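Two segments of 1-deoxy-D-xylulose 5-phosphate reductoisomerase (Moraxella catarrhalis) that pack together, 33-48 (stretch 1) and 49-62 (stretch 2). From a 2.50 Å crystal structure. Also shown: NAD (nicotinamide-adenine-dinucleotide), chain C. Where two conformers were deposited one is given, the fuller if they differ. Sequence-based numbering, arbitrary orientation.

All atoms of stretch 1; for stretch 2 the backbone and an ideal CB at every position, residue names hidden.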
# COMPACT_ATOMS: atom_id res chain seq x y z
N TYR A 33 -8.33 19.77 18.14
CA TYR A 33 -9.47 20.14 17.34
C TYR A 33 -10.43 20.93 18.20
O TYR A 33 -10.57 20.63 19.36
CB TYR A 33 -10.14 18.87 16.82
CG TYR A 33 -9.18 18.03 15.99
CD1 TYR A 33 -8.74 18.51 14.77
CD2 TYR A 33 -8.71 16.81 16.44
CE1 TYR A 33 -7.85 17.79 13.99
CE2 TYR A 33 -7.81 16.07 15.67
CZ TYR A 33 -7.38 16.57 14.43
OH TYR A 33 -6.47 15.91 13.62
N ARG A 34 -11.06 21.94 17.62
CA ARG A 34 -12.10 22.73 18.26
C ARG A 34 -13.39 22.50 17.48
O ARG A 34 -13.40 22.70 16.27
CB ARG A 34 -11.71 24.24 18.22
CG ARG A 34 -12.83 25.19 18.64
CD ARG A 34 -12.43 26.67 18.73
NE ARG A 34 -12.57 27.37 17.44
CZ ARG A 34 -13.72 27.75 16.90
NH1 ARG A 34 -14.89 27.51 17.51
NH2 ARG A 34 -13.71 28.36 15.72
N ILE A 35 -14.48 22.14 18.14
CA ILE A 35 -15.76 21.99 17.45
C ILE A 35 -16.46 23.33 17.31
O ILE A 35 -16.88 23.90 18.26
CB ILE A 35 -16.73 21.08 18.19
CG1 ILE A 35 -16.11 19.73 18.54
CG2 ILE A 35 -17.98 20.90 17.37
CD1 ILE A 35 -15.38 19.06 17.43
N HIS A 36 -16.60 23.84 16.12
CA HIS A 36 -17.30 25.07 15.92
C HIS A 36 -18.76 24.80 15.63
O HIS A 36 -19.59 25.61 16.01
CB HIS A 36 -16.67 25.80 14.76
CG HIS A 36 -17.36 27.06 14.40
ND1 HIS A 36 -17.07 28.26 15.02
CD2 HIS A 36 -18.30 27.33 13.46
CE1 HIS A 36 -17.83 29.21 14.48
NE2 HIS A 36 -18.55 28.67 13.52
N ALA A 37 -19.11 23.69 14.98
CA ALA A 37 -20.51 23.43 14.68
C ALA A 37 -20.83 21.97 14.52
O ALA A 37 -19.97 21.21 14.22
CB ALA A 37 -20.93 24.17 13.44
N LEU A 38 -22.08 21.61 14.77
CA LEU A 38 -22.57 20.23 14.67
C LEU A 38 -23.97 20.32 14.11
O LEU A 38 -24.64 21.27 14.41
CB LEU A 38 -22.66 19.58 16.05
CG LEU A 38 -21.39 19.53 16.89
CD1 LEU A 38 -21.73 19.07 18.29
CD2 LEU A 38 -20.41 18.56 16.29
N THR A 39 -24.40 19.37 13.29
CA THR A 39 -25.72 19.42 12.72
C THR A 39 -26.37 18.09 12.74
O THR A 39 -25.70 17.07 12.65
CB THR A 39 -25.72 19.85 11.25
OG1 THR A 39 -25.52 18.72 10.37
CG2 THR A 39 -24.70 20.97 10.99
N GLY A 40 -27.69 18.10 12.84
CA GLY A 40 -28.47 16.87 12.95
C GLY A 40 -29.89 17.12 12.48
O GLY A 40 -30.45 18.14 12.78
N PHE A 41 -30.50 16.19 11.76
CA PHE A 41 -31.79 16.46 11.16
C PHE A 41 -32.89 16.10 12.13
O PHE A 41 -33.65 16.97 12.51
CB PHE A 41 -31.93 15.72 9.82
CG PHE A 41 -33.08 16.19 8.95
CD1 PHE A 41 -34.23 15.40 8.80
CD2 PHE A 41 -33.01 17.41 8.26
CE1 PHE A 41 -35.27 15.82 7.99
CE2 PHE A 41 -34.05 17.83 7.45
CZ PHE A 41 -35.17 17.03 7.31
N SER A 42 -32.95 14.85 12.56
CA SER A 42 -34.07 14.34 13.35
C SER A 42 -33.81 14.19 14.84
O SER A 42 -34.72 14.37 15.63
CB SER A 42 -34.51 12.97 12.81
OG SER A 42 -35.46 13.13 11.77
N ARG A 43 -32.60 13.81 15.22
CA ARG A 43 -32.36 13.34 16.58
C ARG A 43 -31.99 14.52 17.47
O ARG A 43 -30.81 14.75 17.82
CB ARG A 43 -31.29 12.24 16.60
CG ARG A 43 -31.85 10.84 16.34
CD ARG A 43 -30.80 9.91 15.79
NE ARG A 43 -30.53 10.23 14.38
CZ ARG A 43 -29.73 9.52 13.58
NH1 ARG A 43 -29.11 8.43 14.04
NH2 ARG A 43 -29.54 9.89 12.30
N VAL A 44 -33.03 15.26 17.85
CA VAL A 44 -32.89 16.52 18.54
C VAL A 44 -32.19 16.36 19.90
O VAL A 44 -31.30 17.14 20.25
CB VAL A 44 -34.28 17.16 18.74
CG1 VAL A 44 -34.19 18.48 19.50
CG2 VAL A 44 -34.95 17.41 17.41
N ASP A 45 -32.61 15.36 20.67
CA ASP A 45 -31.99 15.10 21.96
C ASP A 45 -30.48 14.76 21.86
O ASP A 45 -29.69 15.21 22.69
CB ASP A 45 -32.74 14.00 22.69
CG ASP A 45 -34.13 14.44 23.15
OD1 ASP A 45 -34.47 15.66 23.11
OD2 ASP A 45 -34.88 13.54 23.59
N LYS A 46 -30.09 14.01 20.82
CA LYS A 46 -28.71 13.64 20.66
C LYS A 46 -27.90 14.85 20.29
O LYS A 46 -26.87 15.15 20.89
CB LYS A 46 -28.56 12.53 19.65
CG LYS A 46 -27.18 11.94 19.69
CD LYS A 46 -26.99 10.93 18.58
CE LYS A 46 -25.59 10.37 18.61
NZ LYS A 46 -25.49 9.40 17.52
N LEU A 47 -28.42 15.62 19.35
CA LEU A 47 -27.81 16.91 19.06
C LEU A 47 -27.69 17.81 20.32
O LEU A 47 -26.62 18.35 20.60
CB LEU A 47 -28.59 17.62 17.98
CG LEU A 47 -27.85 18.80 17.40
CD1 LEU A 47 -26.43 18.46 16.91
CD2 LEU A 47 -28.71 19.30 16.26
N LEU A 48 -28.73 17.89 21.12
CA LEU A 48 -28.59 18.59 22.37
C LEU A 48 -27.48 18.04 23.23
O LEU A 48 -26.64 18.82 23.71
CB LEU A 48 -29.92 18.60 23.16
CG LEU A 48 -29.88 19.48 24.42
CD1 LEU A 48 -29.94 20.94 24.03
CD2 LEU A 48 -30.99 19.16 25.39
N UNK A 49 -27.50 16.71 23.48
CA UNK A 49 -26.45 16.08 24.31
C UNK A 49 -25.04 16.43 23.78
O UNK A 49 -24.12 16.71 24.59
CB UNK A 49 -26.64 14.56 24.34
N UNK A 50 -24.86 16.43 22.46
CA UNK A 50 -23.59 16.84 21.86
C UNK A 50 -23.27 18.31 22.10
O UNK A 50 -22.19 18.67 22.47
CB UNK A 50 -23.61 16.56 20.36
N UNK A 51 -24.26 19.15 21.88
CA UNK A 51 -24.16 20.56 22.24
C UNK A 51 -23.60 20.75 23.66
O UNK A 51 -22.60 21.45 23.86
CB UNK A 51 -25.53 21.22 22.13
N UNK A 52 -24.21 20.09 24.63
CA UNK A 52 -23.76 20.21 26.02
C UNK A 52 -22.35 19.67 26.24
O UNK A 52 -21.58 20.17 27.07
CB UNK A 52 -24.73 19.48 26.94
N UNK A 53 -22.01 18.62 25.49
CA UNK A 53 -20.69 18.07 25.60
C UNK A 53 -19.64 19.00 25.01
O UNK A 53 -18.64 19.27 25.64
CB UNK A 53 -20.64 16.70 24.91
N UNK A 54 -19.88 19.53 23.83
CA UNK A 54 -18.82 20.23 23.10
C UNK A 54 -18.92 21.72 23.05
O UNK A 54 -18.00 22.33 22.53
CB UNK A 54 -18.77 19.72 21.66
N UNK A 55 -20.00 22.32 23.56
CA UNK A 55 -20.20 23.79 23.57
C UNK A 55 -19.85 24.40 22.22
O UNK A 55 -18.94 25.22 22.13
CB UNK A 55 -19.35 24.44 24.66
N UNK A 56 -20.53 23.95 21.14
CA UNK A 56 -20.28 24.49 19.82
C UNK A 56 -20.81 25.90 19.68
O UNK A 56 -21.78 26.25 20.34
CB UNK A 56 -20.90 23.59 18.75
N UNK A 57 -20.20 26.67 18.80
CA UNK A 57 -20.68 28.00 18.52
C UNK A 57 -22.03 27.95 17.83
O UNK A 57 -22.88 28.75 18.10
CB UNK A 57 -19.67 28.76 17.66
N UNK A 58 -22.25 26.99 16.94
CA UNK A 58 -23.51 26.92 16.18
C UNK A 58 -23.93 25.50 16.02
O UNK A 58 -23.09 24.62 15.92
CB UNK A 58 -23.38 27.58 14.81
N UNK A 59 -25.22 25.28 15.95
CA UNK A 59 -25.74 23.98 15.53
C UNK A 59 -26.94 24.25 14.63
O UNK A 59 -27.47 25.35 14.63
CB UNK A 59 -26.12 23.11 16.73
N UNK A 60 -27.33 23.24 13.86
CA UNK A 60 -28.38 23.38 12.87
C UNK A 60 -29.19 22.13 12.92
O UNK A 60 -28.61 21.05 13.03
CB UNK A 60 -27.83 23.63 11.47
N UNK A 61 -30.50 22.25 12.81
CA UNK A 61 -31.39 21.08 12.75
C UNK A 61 -32.42 21.27 11.66
O UNK A 61 -32.37 22.27 10.91
CB UNK A 61 -32.08 20.84 14.09
N UNK A 62 -33.36 20.33 11.57
CA UNK A 62 -34.48 20.47 10.64
C UNK A 62 -35.40 21.61 11.03
O UNK A 62 -35.44 21.98 12.19
CB UNK A 62 -35.28 19.17 10.57
PA NAD C . -26.62 8.20 8.74
O1A NAD C . -27.92 7.86 8.09
O2A NAD C . -26.08 7.38 9.89
O5B NAD C . -26.53 9.76 9.12
C5B NAD C . -26.82 10.82 8.22
C4B NAD C . -26.61 12.19 8.89
O4B NAD C . -27.12 13.19 7.99
C3B NAD C . -27.36 12.35 10.22
O3B NAD C . -26.63 13.13 11.17
C2B NAD C . -28.63 13.08 9.81
O2B NAD C . -29.08 14.02 10.79
C1B NAD C . -28.26 13.84 8.54
N9A NAD C . -29.40 13.88 7.58
C8A NAD C . -30.14 12.83 7.18
N7A NAD C . -31.11 13.21 6.31
C5A NAD C . -31.00 14.53 6.14
C6A NAD C . -31.76 15.52 5.35
N6A NAD C . -32.81 15.13 4.56
N1A NAD C . -31.34 16.80 5.46
C2A NAD C . -30.31 17.17 6.27
N3A NAD C . -29.58 16.32 7.03
C4A NAD C . -29.89 14.99 6.99
O3 NAD C . -25.54 8.19 7.53
PN NAD C . -24.07 7.55 7.47
O1N NAD C . -24.29 6.06 7.33
O2N NAD C . -23.23 8.21 8.54
O5D NAD C . -23.66 8.15 6.03
C5D NAD C . -23.18 9.48 5.88
C4D NAD C . -22.52 9.65 4.51
O4D NAD C . -21.20 9.10 4.48
C3D NAD C . -23.32 8.94 3.44
O3D NAD C . -23.24 9.72 2.26
C2D NAD C . -22.65 7.59 3.30
O2D NAD C . -22.90 7.01 2.01
C1D NAD C . -21.19 7.96 3.58
N1N NAD C . -20.42 6.85 4.16
C2N NAD C . -20.77 6.30 5.35
C3N NAD C . -20.05 5.21 5.88
C7N NAD C . -20.39 4.59 7.21
O7N NAD C . -19.58 3.86 7.76
N7N NAD C . -21.55 4.86 7.80
C4N NAD C . -18.98 4.70 5.16
C5N NAD C . -18.65 5.30 3.97
C6N NAD C . -19.38 6.36 3.47

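Position 49 continues the helix that 44-48 begins, and its amide donates to D45 O (N to O, 2.8 Å). The CA-to-CB bond points sideways, with only backbone carbonyls nearby, so almost any helix-tolerant residue would do; it is alanine, A49, a good helix former.

At 50 the ideal CB lies 3.8 Å from L38 CD1, so an apolar side chain of some length is favoured: leucine, isoleucine, methionine. The residue is L50, whose CB packs 3.7 Å from L38 CD1, while its N donates to K46 O at 2.9 Å.

Position 51 is tighter. Its CA-to-CB bond points toward stretch 1, and the ideal CB is 3.1 Å from L48 O, which favours a small residue without excluding larger ones. A51 is deposited, and its N bonds to L47 O at 2.8 Å.

At 52 the bond points sideways, one helical turn beyond L48, whose leucine side chain offers an apolar surface; a long flexible apolar chain could reach it, though a polar one would also be tolerated. M52, with chi1 m and the remaining chis t, extends back until its CE is 3.4 Å from L48 CD2.

Position 53 has nothing of stretch 1 within reach of its CB, so polar residues fit well; it is E53.

Position 54, by contrast, points toward stretch 1, with its ideal CB 4.1 Å from I35 CG1 and 4.5 Å from L38 CD1. A large apolar or aromatic group suits this patch. F54 places CD2 3.8 Å from I35 CG1, and L38 CD1 also lies beside the ring.

Position 55 leaves the helix with positive phi (45°), where glycine or asparagine would be the commonest choices. H55 takes up this left-handed conformation, its side chain away from stretch 1.

At 56, phi of -72° and psi of 153° suit proline among many others, and I35 and L38 offer apolar surface. P56 sets its CG 4.3 Å from L38 CD1.

Position 57 points toward stretch 1, beside H36; a compact apolar group would cover the imidazole. V57 does so, its CB lying over one ring face, 4.1 Å from the centroid.

Positions 58 to 60 pair in parallel with A37, L38 and T39, so their side chains alternate between faces. At 58, on the face of A37, many side chains would fit; K58 sets its CB 4.3 Å from A37 CB, then extends past H36, bringing CE 4.1 Å from H36 NE2. Its N donates to H36 O at 3.1 Å. At 59, on the face of L38 and near L47 CD2, a branched apolar residue fits: I59 brings CG2 4.3 Å from L38 CB. At 60 the ideal CB is 4.1 Å from T39 CG2, suiting a small or medium residue; C60 is found, and its O accepts from G40 N at 3.1 Å.

At 61, G40 O and F41 O invite a hydroxyl: T61 OG1 lies 3.2 Å from F41 O. Position 62 points toward F41, where a small side chain can sit against the ring. S62 CB covers one face, 3.7 Å from the centroid; the NAD adenine occupies the other.

Stretch 2 49-62: ALAMEFHPVKICTS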
# COMPACT_ATOMS: atom_id res chain seq x y z
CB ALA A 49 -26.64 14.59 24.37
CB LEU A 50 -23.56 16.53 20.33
CG LEU A 50 -23.71 15.05 19.90
CD1 LEU A 50 -23.58 14.89 18.39
CD2 LEU A 50 -22.72 14.16 20.60
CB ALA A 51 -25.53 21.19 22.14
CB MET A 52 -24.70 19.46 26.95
CG MET A 52 -26.16 19.83 26.79
SD MET A 52 -27.13 18.74 27.81
CE MET A 52 -28.70 19.62 27.89
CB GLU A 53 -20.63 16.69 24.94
CG GLU A 53 -19.23 16.11 25.01
CD GLU A 53 -19.10 14.73 24.48
OE1 GLU A 53 -20.06 14.22 23.89
OE2 GLU A 53 -17.99 14.18 24.65
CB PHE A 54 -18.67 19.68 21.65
CG PHE A 54 -18.21 18.26 21.56
CD1 PHE A 54 -19.09 17.25 21.26
CD2 PHE A 54 -16.90 17.93 21.81
CE1 PHE A 54 -18.66 15.93 21.19
CE2 PHE A 54 -16.48 16.62 21.75
CZ PHE A 54 -17.37 15.62 21.45
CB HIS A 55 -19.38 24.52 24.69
CG HIS A 55 -19.73 24.11 26.10
ND1 HIS A 55 -18.77 23.69 27.00
CD2 HIS A 55 -20.91 24.04 26.75
CE1 HIS A 55 -19.36 23.37 28.14
NE2 HIS A 55 -20.66 23.58 28.02
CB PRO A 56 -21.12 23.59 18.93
CG PRO A 56 -22.20 23.12 19.77
CD PRO A 56 -21.54 22.89 21.09
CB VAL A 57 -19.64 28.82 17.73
CG1 VAL A 57 -20.16 30.21 17.42
CG2 VAL A 57 -18.34 28.91 18.52
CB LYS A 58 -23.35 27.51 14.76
CG LYS A 58 -22.55 28.79 14.65
CD LYS A 58 -22.77 29.48 13.30
CE LYS A 58 -22.07 30.84 13.27
NZ LYS A 58 -21.97 31.39 11.91
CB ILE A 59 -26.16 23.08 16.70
CG1 ILE A 59 -27.36 23.71 17.43
CG2 ILE A 59 -24.97 22.85 17.61
CD1 ILE A 59 -27.68 23.07 18.77
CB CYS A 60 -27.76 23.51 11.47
SG CYS A 60 -28.95 23.63 10.11
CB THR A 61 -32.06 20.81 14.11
OG1 THR A 61 -32.88 19.64 14.04
CG2 THR A 61 -32.91 21.97 14.54
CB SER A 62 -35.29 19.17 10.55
OG SER A 62 -36.20 18.99 11.61
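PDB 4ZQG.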